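Local coordinates for Cow rumen GH26 endo-mannanase (Metagenome, PDB 6UEH), which probably hydrolyses internal beta-1,4-mannosidic bonds of mannans such as galactomannan, as a family GH26 endo-mannanase with a calcium-binding accessory domain, at residues G333-D346 with S370-M382. Residues are numbered along the deposited sequence; the frame is centred on the assembly and turned at random.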
# COMPACT_ATOMS: atom_id res chain seq x y z
N GLY A 333 14.56 -7.06 -11.81
CA GLY A 333 14.92 -6.06 -10.82
C GLY A 333 14.15 -4.76 -10.94
O GLY A 333 13.40 -4.54 -11.90
N ALA A 334 14.34 -3.88 -9.96
CA ALA A 334 13.59 -2.64 -9.86
C ALA A 334 13.85 -1.69 -11.03
O ALA A 334 12.91 -1.14 -11.60
CB ALA A 334 13.90 -1.94 -8.54
N LYS A 335 15.12 -1.50 -11.38
CA LYS A 335 15.49 -0.57 -12.44
C LYS A 335 14.86 -0.96 -13.77
O LYS A 335 14.27 -0.12 -14.46
CB LYS A 335 17.01 -0.49 -12.58
CG LYS A 335 17.47 0.49 -13.65
CD LYS A 335 18.98 0.44 -13.83
CE LYS A 335 19.43 1.42 -14.91
NZ LYS A 335 18.82 1.12 -16.24
N THR A 336 14.98 -2.23 -14.13
CA THR A 336 14.38 -2.73 -15.36
C THR A 336 12.87 -2.61 -15.31
O THR A 336 12.23 -2.24 -16.30
CB THR A 336 14.78 -4.20 -15.63
OG1 THR A 336 16.19 -4.28 -15.87
CG2 THR A 336 14.03 -4.74 -16.85
N TYR A 337 12.29 -2.92 -14.15
CA TYR A 337 10.84 -2.85 -13.99
C TYR A 337 10.31 -1.45 -14.25
O TYR A 337 9.31 -1.28 -14.96
CB TYR A 337 10.41 -3.29 -12.58
CG TYR A 337 8.99 -2.88 -12.29
CD1 TYR A 337 7.92 -3.57 -12.86
CD2 TYR A 337 8.70 -1.78 -11.48
CE1 TYR A 337 6.61 -3.19 -12.62
CE2 TYR A 337 7.40 -1.40 -11.23
CZ TYR A 337 6.36 -2.11 -11.80
OH TYR A 337 5.06 -1.72 -11.56
N VAL A 338 10.95 -0.44 -13.67
CA VAL A 338 10.53 0.95 -13.85
C VAL A 338 10.57 1.33 -15.33
O VAL A 338 9.68 2.02 -15.82
CB VAL A 338 11.41 1.92 -13.03
CG1 VAL A 338 11.12 3.37 -13.40
CG2 VAL A 338 11.19 1.70 -11.54
N GLU A 339 11.60 0.86 -16.04
CA GLU A 339 11.71 1.11 -17.47
C GLU A 339 10.55 0.46 -18.23
O GLU A 339 10.04 1.04 -19.19
CB GLU A 339 13.05 0.60 -18.00
CG GLU A 339 14.26 1.33 -17.43
CD GLU A 339 15.59 0.79 -17.93
OE1 GLU A 339 16.63 1.07 -17.30
OE2 GLU A 339 15.59 0.09 -18.96
N ILE A 340 10.13 -0.72 -17.79
CA ILE A 340 9.00 -1.40 -18.41
C ILE A 340 7.70 -0.63 -18.17
O ILE A 340 6.89 -0.48 -19.08
CB ILE A 340 8.84 -2.84 -17.87
CG1 ILE A 340 10.07 -3.68 -18.25
CG2 ILE A 340 7.57 -3.48 -18.40
CD1 ILE A 340 10.02 -5.10 -17.75
N TRP A 341 7.52 -0.13 -16.95
CA TRP A 341 6.36 0.70 -16.62
C TRP A 341 6.30 1.94 -17.51
O TRP A 341 5.24 2.27 -18.06
CB TRP A 341 6.38 1.12 -15.15
CG TRP A 341 5.25 2.03 -14.76
CD1 TRP A 341 5.19 3.39 -14.94
CD2 TRP A 341 4.02 1.66 -14.13
NE1 TRP A 341 3.99 3.88 -14.45
CE2 TRP A 341 3.26 2.84 -13.95
CE3 TRP A 341 3.48 0.44 -13.69
CZ2 TRP A 341 2.00 2.83 -13.36
CZ3 TRP A 341 2.23 0.44 -13.11
CH2 TRP A 341 1.50 1.63 -12.95
N LYS A 342 7.43 2.62 -17.63
CA LYS A 342 7.50 3.82 -18.47
C LYS A 342 7.22 3.48 -19.93
O LYS A 342 6.57 4.25 -20.63
CB LYS A 342 8.88 4.48 -18.33
CG LYS A 342 9.13 5.08 -16.96
CD LYS A 342 10.48 5.79 -16.90
CE LYS A 342 10.71 6.41 -15.53
NZ LYS A 342 12.04 7.09 -15.46
N TYR A 343 7.69 2.32 -20.37
CA TYR A 343 7.43 1.84 -21.72
C TYR A 343 5.94 1.72 -21.98
O TYR A 343 5.42 2.23 -22.97
CB TYR A 343 8.12 0.49 -21.95
CG TYR A 343 8.01 -0.05 -23.37
CD1 TYR A 343 6.91 -0.80 -23.76
CD2 TYR A 343 9.02 0.16 -24.30
CE1 TYR A 343 6.81 -1.30 -25.05
CE2 TYR A 343 8.93 -0.34 -25.58
CZ TYR A 343 7.82 -1.07 -25.95
OH TYR A 343 7.72 -1.57 -27.23
N LEU A 344 5.24 1.04 -21.07
CA LEU A 344 3.80 0.84 -21.20
C LEU A 344 3.05 2.16 -21.14
O LEU A 344 2.13 2.40 -21.93
CB LEU A 344 3.29 -0.10 -20.10
CG LEU A 344 1.78 -0.36 -20.07
CD1 LEU A 344 1.31 -1.00 -21.37
CD2 LEU A 344 1.40 -1.21 -18.87
N TYR A 345 3.44 3.02 -20.20
CA TYR A 345 2.83 4.33 -20.03
C TYR A 345 2.96 5.15 -21.31
O TYR A 345 1.98 5.73 -21.78
CB TYR A 345 3.49 5.07 -18.86
CG TYR A 345 2.84 6.39 -18.48
CD1 TYR A 345 3.06 7.54 -19.23
CD2 TYR A 345 2.03 6.49 -17.35
CE1 TYR A 345 2.47 8.74 -18.88
CE2 TYR A 345 1.45 7.69 -16.99
CZ TYR A 345 1.67 8.81 -17.76
OH TYR A 345 1.09 10.01 -17.41
N ASP A 346 4.16 5.20 -21.87
CA ASP A 346 4.42 5.95 -23.09
C ASP A 346 3.68 5.35 -24.28
O ASP A 346 3.14 6.08 -25.11
CB ASP A 346 5.92 6.01 -23.38
CG ASP A 346 6.67 6.87 -22.38
OD1 ASP A 346 6.01 7.60 -21.61
OD2 ASP A 346 7.92 6.81 -22.37
N SER A 370 12.42 -0.34 -1.13
CA SER A 370 11.17 -0.65 -1.80
C SER A 370 10.73 0.49 -2.72
O SER A 370 9.94 0.29 -3.64
CB SER A 370 10.07 -0.95 -0.78
OG SER A 370 10.31 -2.18 -0.12
N ILE A 371 11.25 1.69 -2.46
CA ILE A 371 10.90 2.86 -3.25
C ILE A 371 11.57 2.84 -4.63
O ILE A 371 11.21 3.61 -5.52
CB ILE A 371 11.30 4.16 -2.52
CG1 ILE A 371 10.47 5.34 -3.03
CG2 ILE A 371 12.80 4.43 -2.67
CD1 ILE A 371 10.81 6.66 -2.36
N GLN A 372 12.53 1.94 -4.82
CA GLN A 372 13.21 1.82 -6.10
C GLN A 372 12.30 1.23 -7.17
O GLN A 372 12.62 1.26 -8.36
CB GLN A 372 14.48 0.97 -5.97
CG GLN A 372 15.52 1.58 -5.05
CD GLN A 372 16.85 0.85 -5.11
OE1 GLN A 372 17.17 0.21 -6.11
NE2 GLN A 372 17.62 0.93 -4.03
N TRP A 373 11.15 0.72 -6.75
CA TRP A 373 10.16 0.17 -7.67
C TRP A 373 9.11 1.21 -8.06
O TRP A 373 8.14 0.90 -8.75
CB TRP A 373 9.48 -1.06 -7.06
CG TRP A 373 10.41 -2.19 -6.78
CD1 TRP A 373 11.21 -2.34 -5.69
CD2 TRP A 373 10.64 -3.34 -7.61
NE1 TRP A 373 11.93 -3.51 -5.78
CE2 TRP A 373 11.60 -4.14 -6.95
CE3 TRP A 373 10.13 -3.76 -8.84
CZ2 TRP A 373 12.05 -5.34 -7.48
CZ3 TRP A 373 10.59 -4.96 -9.36
CH2 TRP A 373 11.54 -5.74 -8.69
N TYR A 374 9.31 2.45 -7.60
CA TYR A 374 8.40 3.55 -7.92
C TYR A 374 8.84 4.24 -9.21
O TYR A 374 10.00 4.62 -9.36
CB TYR A 374 8.35 4.55 -6.76
CG TYR A 374 7.46 5.75 -6.99
CD1 TYR A 374 6.13 5.59 -7.37
CD2 TYR A 374 7.94 7.04 -6.79
CE1 TYR A 374 5.31 6.69 -7.56
CE2 TYR A 374 7.12 8.14 -6.98
CZ TYR A 374 5.81 7.96 -7.37
OH TYR A 374 5.00 9.05 -7.56
N ALA A 375 7.91 4.39 -10.15
CA ALA A 375 8.24 4.92 -11.47
C ALA A 375 8.34 6.44 -11.51
O ALA A 375 8.74 7.01 -12.53
CB ALA A 375 7.22 4.44 -12.48
N GLY A 376 7.97 7.10 -10.42
CA GLY A 376 8.10 8.55 -10.35
C GLY A 376 6.78 9.29 -10.47
O GLY A 376 5.81 8.77 -11.02
N ASP A 377 6.75 10.52 -9.96
CA ASP A 377 5.53 11.33 -9.90
C ASP A 377 4.90 11.58 -11.27
O ASP A 377 3.69 11.76 -11.37
CB ASP A 377 5.81 12.67 -9.23
CG ASP A 377 6.13 12.54 -7.76
OD1 ASP A 377 5.83 11.47 -7.17
OD2 ASP A 377 6.69 13.50 -7.18
N GLU A 378 5.72 11.59 -12.31
CA GLU A 378 5.24 11.94 -13.64
C GLU A 378 4.69 10.73 -14.40
O GLU A 378 4.18 10.86 -15.51
CB GLU A 378 6.36 12.62 -14.45
CG GLU A 378 7.51 11.71 -14.86
CD GLU A 378 8.51 11.41 -13.74
OE1 GLU A 378 8.27 11.81 -12.58
OE2 GLU A 378 9.54 10.76 -14.02
N TYR A 379 4.77 9.55 -13.79
CA TYR A 379 4.30 8.32 -14.43
C TYR A 379 3.25 7.56 -13.62
O TYR A 379 2.77 6.51 -14.05
CB TYR A 379 5.48 7.38 -14.70
CG TYR A 379 6.31 7.75 -15.90
CD1 TYR A 379 5.91 7.39 -17.18
CD2 TYR A 379 7.50 8.45 -15.77
CE1 TYR A 379 6.67 7.72 -18.29
CE2 TYR A 379 8.27 8.79 -16.87
CZ TYR A 379 7.85 8.42 -18.13
OH TYR A 379 8.60 8.76 -19.23
N VAL A 380 2.91 8.07 -12.44
CA VAL A 380 2.01 7.38 -11.52
C VAL A 380 0.97 8.34 -10.93
O VAL A 380 1.30 9.48 -10.60
CB VAL A 380 2.80 6.70 -10.36
CG1 VAL A 380 1.86 5.97 -9.41
CG2 VAL A 380 3.85 5.74 -10.92
N ASP A 381 -0.28 7.89 -10.81
CA ASP A 381 -1.36 8.74 -10.29
C ASP A 381 -1.86 8.28 -8.92
O ASP A 381 -2.62 9.00 -8.27
CB ASP A 381 -2.53 8.76 -11.27
CG ASP A 381 -2.14 9.28 -12.63
OD1 ASP A 381 -1.38 10.27 -12.69
OD2 ASP A 381 -2.59 8.70 -13.64
N MET A 382 -1.47 7.09 -8.51
CA MET A 382 -1.98 6.49 -7.28
C MET A 382 -1.08 5.35 -6.83
O MET A 382 -0.53 4.64 -7.67
CB MET A 382 -3.42 5.99 -7.49
CG MET A 382 -4.08 5.38 -6.26
SD MET A 382 -5.73 4.72 -6.60
CE MET A 382 -6.56 6.18 -7.23
O HOH W 1 10.90 8.50 -12.86
O HOH W 2 2.95 11.96 -17.97
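Tyr379 lies against the last turns of the helical segment 333-346, with Lys342 over one ring face and Tyr345 at its edge. Lys342 CG is 3.6 Å from the Tyr379 ring centroid and almost on the normal, a CH-pi contact that the extended lysine chain continues through CD and CE. The CD1 edge of Tyr379 points into a face of Tyr345 in an edge-to-face pair, planes at 75°, with Tyr379 CD1 3.5 Å from Tyr345 CG. The backbone of Tyr379 is gripped too: Trp341 NE1 donates to Tyr379 O at 2.9 Å, nearly straight at 162°, with the oxygen in the indole plane while the donor stands above the carbonyl plane. Trp341 CG is anti to the backbone N (chi1 177°), which carries the indole out to this carbonyl and sets Trp341 CD1 3.4 Å from Ala375 CB. One turn earlier, Val338 rests its CG1 on Ala375 and its CG2 on Gln372 O. At the helix start, Ala334 CB sits over the five-membered ring of Trp373, 3.6 Å from its centroid, in a CH-pi contact, and Tyr337 CD2 meets the indole rim at CE3. A serine in place of Trp373 would probably take away the ring face over Ala334 and the indole edge beside Tyr337, and leave Asn319 O without its N-H donor. Water adds polar links: one molecule joins Lys342 NZ to Ala375 O and Glu378 OE2, another Tyr345 OH to Glu378 O. Farther out, Tyr337 OH is hydrogen-bonded to Leu311 O and Tyr345 OH to Ser146 OG, and Gln361 of strand 357-362 holds Ala375 N through its side chain. Helix 334-351 thus packs along the loop joining strands 357-362 and 382-387, neighbours in the parallel barrel, as an outer helix of the TIM-barrel fold of family GH26.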